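Local atomic coordinates of probable tagatose 6-phosphate kinase (Sinorhizobium meliloti, PDB entry 3TXV), a protein that probably acts in carbohydrate metabolism, perhaps as a tagatose-6-phosphate kinase, and is related to the GatZ/KbaZ-type subunits of tagatose-1,6-bisphosphate aldolase. Residues R40-K45 with I82-E87. Sequence-based numbering, arbitrary orientation.
Sequences RAHREK and IEFPRE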
ATOM      1  N   ARG A  40      -3.710 -15.671   1.187  1.00 48.18           N
ATOM      2  CA  ARG A  40      -3.362 -15.989  -0.185  1.00 48.49           C
ATOM      3  C   ARG A  40      -1.918 -16.477  -0.271  1.00 49.53           C
ATOM      4  O   ARG A  40      -1.645 -17.525  -0.887  1.00 50.19           O
ATOM      5  CB  ARG A  40      -3.634 -14.798  -1.100  1.00 48.14           C
ATOM      6  CG  ARG A  40      -2.873 -14.810  -2.413  1.00 47.87           C
ATOM      7  CD  ARG A  40      -3.277 -15.923  -3.314  1.00 48.30           C
ATOM      8  NE  ARG A  40      -4.727 -16.019  -3.375  1.00 51.90           N
ATOM      9  CZ  ARG A  40      -5.400 -16.648  -4.330  1.00 52.65           C
ATOM     10  NH1 ARG A  40      -4.755 -17.235  -5.325  1.00 53.32           N
ATOM     11  NH2 ARG A  40      -6.724 -16.678  -4.294  1.00 52.97           N
ATOM     12  N   ALA A  41      -0.993 -15.740   0.343  1.00 50.35           N
ATOM     13  CA  ALA A  41       0.388 -16.198   0.430  1.00 51.55           C
ATOM     14  C   ALA A  41       0.458 -17.657   0.914  1.00 52.83           C
ATOM     15  O   ALA A  41       1.104 -18.488   0.279  1.00 52.67           O
ATOM     16  CB  ALA A  41       1.189 -15.300   1.323  1.00 51.09           C
ATOM     17  N   HIS A  42      -0.325 -18.016   1.897  1.00 54.47           N
ATOM     18  CA  HIS A  42      -0.294 -19.351   2.397  1.00 56.83           C
ATOM     19  C   HIS A  42      -0.625 -20.308   1.289  1.00 57.26           C
ATOM     20  O   HIS A  42      -0.054 -21.351   1.183  1.00 58.57           O
ATOM     21  CB  HIS A  42      -1.327 -19.493   3.478  1.00 57.87           C
ATOM     22  CG  HIS A  42      -0.964 -20.489   4.525  1.00 62.39           C
ATOM     23  ND1 HIS A  42      -1.627 -20.580   5.726  1.00 65.49           N
ATOM     24  CD2 HIS A  42       0.007 -21.423   4.556  1.00 64.13           C
ATOM     25  CE1 HIS A  42      -1.080 -21.534   6.450  1.00 66.49           C
ATOM     26  NE2 HIS A  42      -0.092 -22.062   5.760  1.00 66.81           N
ATOM     27  N   ARG A  43      -1.531 -19.933   0.427  1.00 57.10           N
ATOM     28  CA  ARG A  43      -1.904 -20.767  -0.685  1.00 57.24           C
ATOM     29  C   ARG A  43      -0.689 -20.961  -1.545  1.00 57.16           C
ATOM     30  O   ARG A  43      -0.582 -21.941  -2.223  1.00 57.14           O
ATOM     31  CB  ARG A  43      -2.998 -20.165  -1.456  1.00 57.28           C
ATOM     32  N   GLU A  44       0.117 -19.928  -1.660  1.00 56.94           N
ATOM     33  CA  GLU A  44       0.931 -19.675  -2.825  1.00 56.51           C
ATOM     34  C   GLU A  44       2.349 -20.194  -3.040  1.00 55.88           C
ATOM     35  O   GLU A  44       2.890 -19.897  -4.073  1.00 55.86           O
ATOM     36  CB  GLU A  44       1.004 -18.155  -2.984  1.00 20.00           C
ATOM     37  N   LYS A  45       3.025 -20.898  -2.151  1.00 55.84           N
ATOM     38  CA  LYS A  45       2.835 -21.089  -0.731  1.00 55.74           C
ATOM     39  C   LYS A  45       3.784 -20.119  -0.057  1.00 55.19           C
ATOM     40  O   LYS A  45       4.112 -20.263   1.119  1.00 55.35           O
ATOM     41  CB  LYS A  45       3.147 -22.519  -0.327  1.00 55.76           C
ATOM     42  N   ILE A  82      -4.808 -16.799  12.732  1.00 53.03           N
ATOM     43  CA  ILE A  82      -5.001 -17.637  11.532  1.00 52.84           C
ATOM     44  C   ILE A  82      -3.870 -18.643  11.294  1.00 53.35           C
ATOM     45  O   ILE A  82      -3.698 -19.122  10.164  1.00 53.57           O
ATOM     46  CB  ILE A  82      -5.187 -16.771  10.224  1.00 52.26           C
ATOM     47  CG1 ILE A  82      -3.984 -15.848   9.986  1.00 51.17           C
ATOM     48  CG2 ILE A  82      -6.461 -15.943  10.298  1.00 52.40           C
ATOM     49  CD1 ILE A  82      -3.783 -15.428   8.555  1.00 50.39           C
ATOM     50  N   GLU A  83      -3.086 -18.942  12.334  1.00 53.68           N
ATOM     51  CA  GLU A  83      -1.943 -19.866  12.231  1.00 54.61           C
ATOM     52  C   GLU A  83      -1.055 -19.579  10.997  1.00 54.26           C
ATOM     53  O   GLU A  83      -0.856 -20.454  10.127  1.00 54.49           O
ATOM     54  CB  GLU A  83      -2.403 -21.345  12.204  1.00 55.35           C
ATOM     55  CG  GLU A  83      -3.817 -21.645  12.752  1.00 59.18           C
ATOM     56  CD  GLU A  83      -3.812 -22.122  14.203  1.00 64.37           C
ATOM     57  OE1 GLU A  83      -3.663 -21.280  15.134  1.00 64.57           O
ATOM     58  OE2 GLU A  83      -3.969 -23.356  14.398  1.00 67.28           O
ATOM     59  N   PHE A  84      -0.531 -18.368  10.915  1.00 53.52           N
ATOM     60  CA  PHE A  84       0.391 -18.023   9.859  1.00 52.86           C
ATOM     61  C   PHE A  84       1.745 -17.722  10.455  1.00 53.52           C
ATOM     62  O   PHE A  84       1.855 -16.962  11.390  1.00 53.08           O
ATOM     63  CB  PHE A  84      -0.092 -16.815   9.107  1.00 52.52           C
ATOM     64  CG  PHE A  84       0.762 -16.467   7.963  1.00 51.01           C
ATOM     65  CD1 PHE A  84       1.810 -15.631   8.111  1.00 49.93           C
ATOM     66  CD2 PHE A  84       0.540 -17.003   6.744  1.00 49.41           C
ATOM     67  CE1 PHE A  84       2.595 -15.344   7.076  1.00 49.35           C
ATOM     68  CE2 PHE A  84       1.344 -16.704   5.706  1.00 47.69           C
ATOM     69  CZ  PHE A  84       2.355 -15.873   5.868  1.00 48.77           C
ATOM     70  N   PRO A  85       2.783 -18.372   9.959  1.00 53.89           N
ATOM     71  CA  PRO A  85       4.119 -18.172  10.508  1.00 54.05           C
ATOM     72  C   PRO A  85       4.807 -16.848  10.245  1.00 54.30           C
ATOM     73  O   PRO A  85       4.980 -16.451   9.122  1.00 54.18           O
ATOM     74  CB  PRO A  85       4.915 -19.282   9.859  1.00 54.27           C
ATOM     75  CG  PRO A  85       4.224 -19.574   8.660  1.00 54.07           C
ATOM     76  CD  PRO A  85       2.793 -19.356   8.879  1.00 54.13           C
ATOM     77  N   ARG A  86       5.298 -16.265  11.322  1.00 54.30           N
ATOM     78  CA  ARG A  86       5.966 -15.000  11.347  1.00 53.86           C
ATOM     79  C   ARG A  86       7.197 -15.058  10.520  1.00 54.00           C
ATOM     80  O   ARG A  86       7.693 -14.082  10.060  1.00 54.21           O
ATOM     81  CB  ARG A  86       6.341 -14.704  12.764  1.00 53.62           C
ATOM     82  CG  ARG A  86       5.215 -14.870  13.691  1.00 53.25           C
ATOM     83  CD  ARG A  86       5.065 -13.634  14.478  1.00 54.02           C
ATOM     84  NE  ARG A  86       3.982 -13.680  15.428  1.00 54.04           N
ATOM     85  CZ  ARG A  86       3.751 -12.714  16.294  1.00 55.22           C
ATOM     86  NH1 ARG A  86       4.534 -11.661  16.304  1.00 55.30           N
ATOM     87  NH2 ARG A  86       2.745 -12.790  17.134  1.00 53.61           N
ATOM     88  N   GLU A  87       7.637 -16.257  10.305  1.00 54.64           N
ATOM     89  CA  GLU A  87       8.797 -16.504   9.529  1.00 55.21           C
ATOM     90  C   GLU A  87       8.518 -16.032   8.148  1.00 54.10           C
ATOM     91  O   GLU A  87       9.391 -15.564   7.458  1.00 54.06           O
ATOM     92  CB  GLU A  87       9.078 -17.989   9.548  1.00 55.81           C
ATOM     93  CG  GLU A  87       9.383 -18.483  10.926  1.00 60.26           C
ATOM     94  CD  GLU A  87       8.232 -19.170  11.613  1.00 65.56           C
ATOM     95  OE1 GLU A  87       7.749 -18.658  12.629  1.00 64.90           O
ATOM     96  OE2 GLU A  87       7.836 -20.248  11.174  1.00 67.97           O
TER
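A loose T-shaped aromatic pair, His-42 with Phe-84, joins the C-terminal end of helix 31-43 to the loop leading from helix 68-81 into strand 89-96, on the outer layer of the eight-stranded parallel beta/alpha barrel. The edge of the phenyl ring points at one face of the imidazole, Phe-84 CD2 coming no nearer than 4.3 Å to His-42 ND1; the ring planes stand at 87° and their centroids are 5.8 Å apart. With chi1 at -150°, about 30° short of fully trans, the His-42 side chain swings its imidazole out from the helix toward the loop. There His-42 CE1 also approaches the backbone oxygen of Glu-83 at 3.8 Å, obliquely to the imidazole plane and without a hydrogen bond. Glu-83, with positive phi, is the C' residue of the Schellman motif that closes helix 68-81, and the turn it makes leads directly into Phe-84. Within the loop, CD of Pro-85 lies 3.6 Å above the phenyl plane of Phe-84, offset toward the ring's rim. Phe-84 is buried and also touches Met-38 and Val-48, whereas the imidazole lies at the exposed margin. With no hydrogen bond or salt bridge between the two segments, the small contact, 153 Å² buried over both sides, probably rests mainly on van der Waals packing, with at most a weak contribution from the C-H edge facing the imidazole.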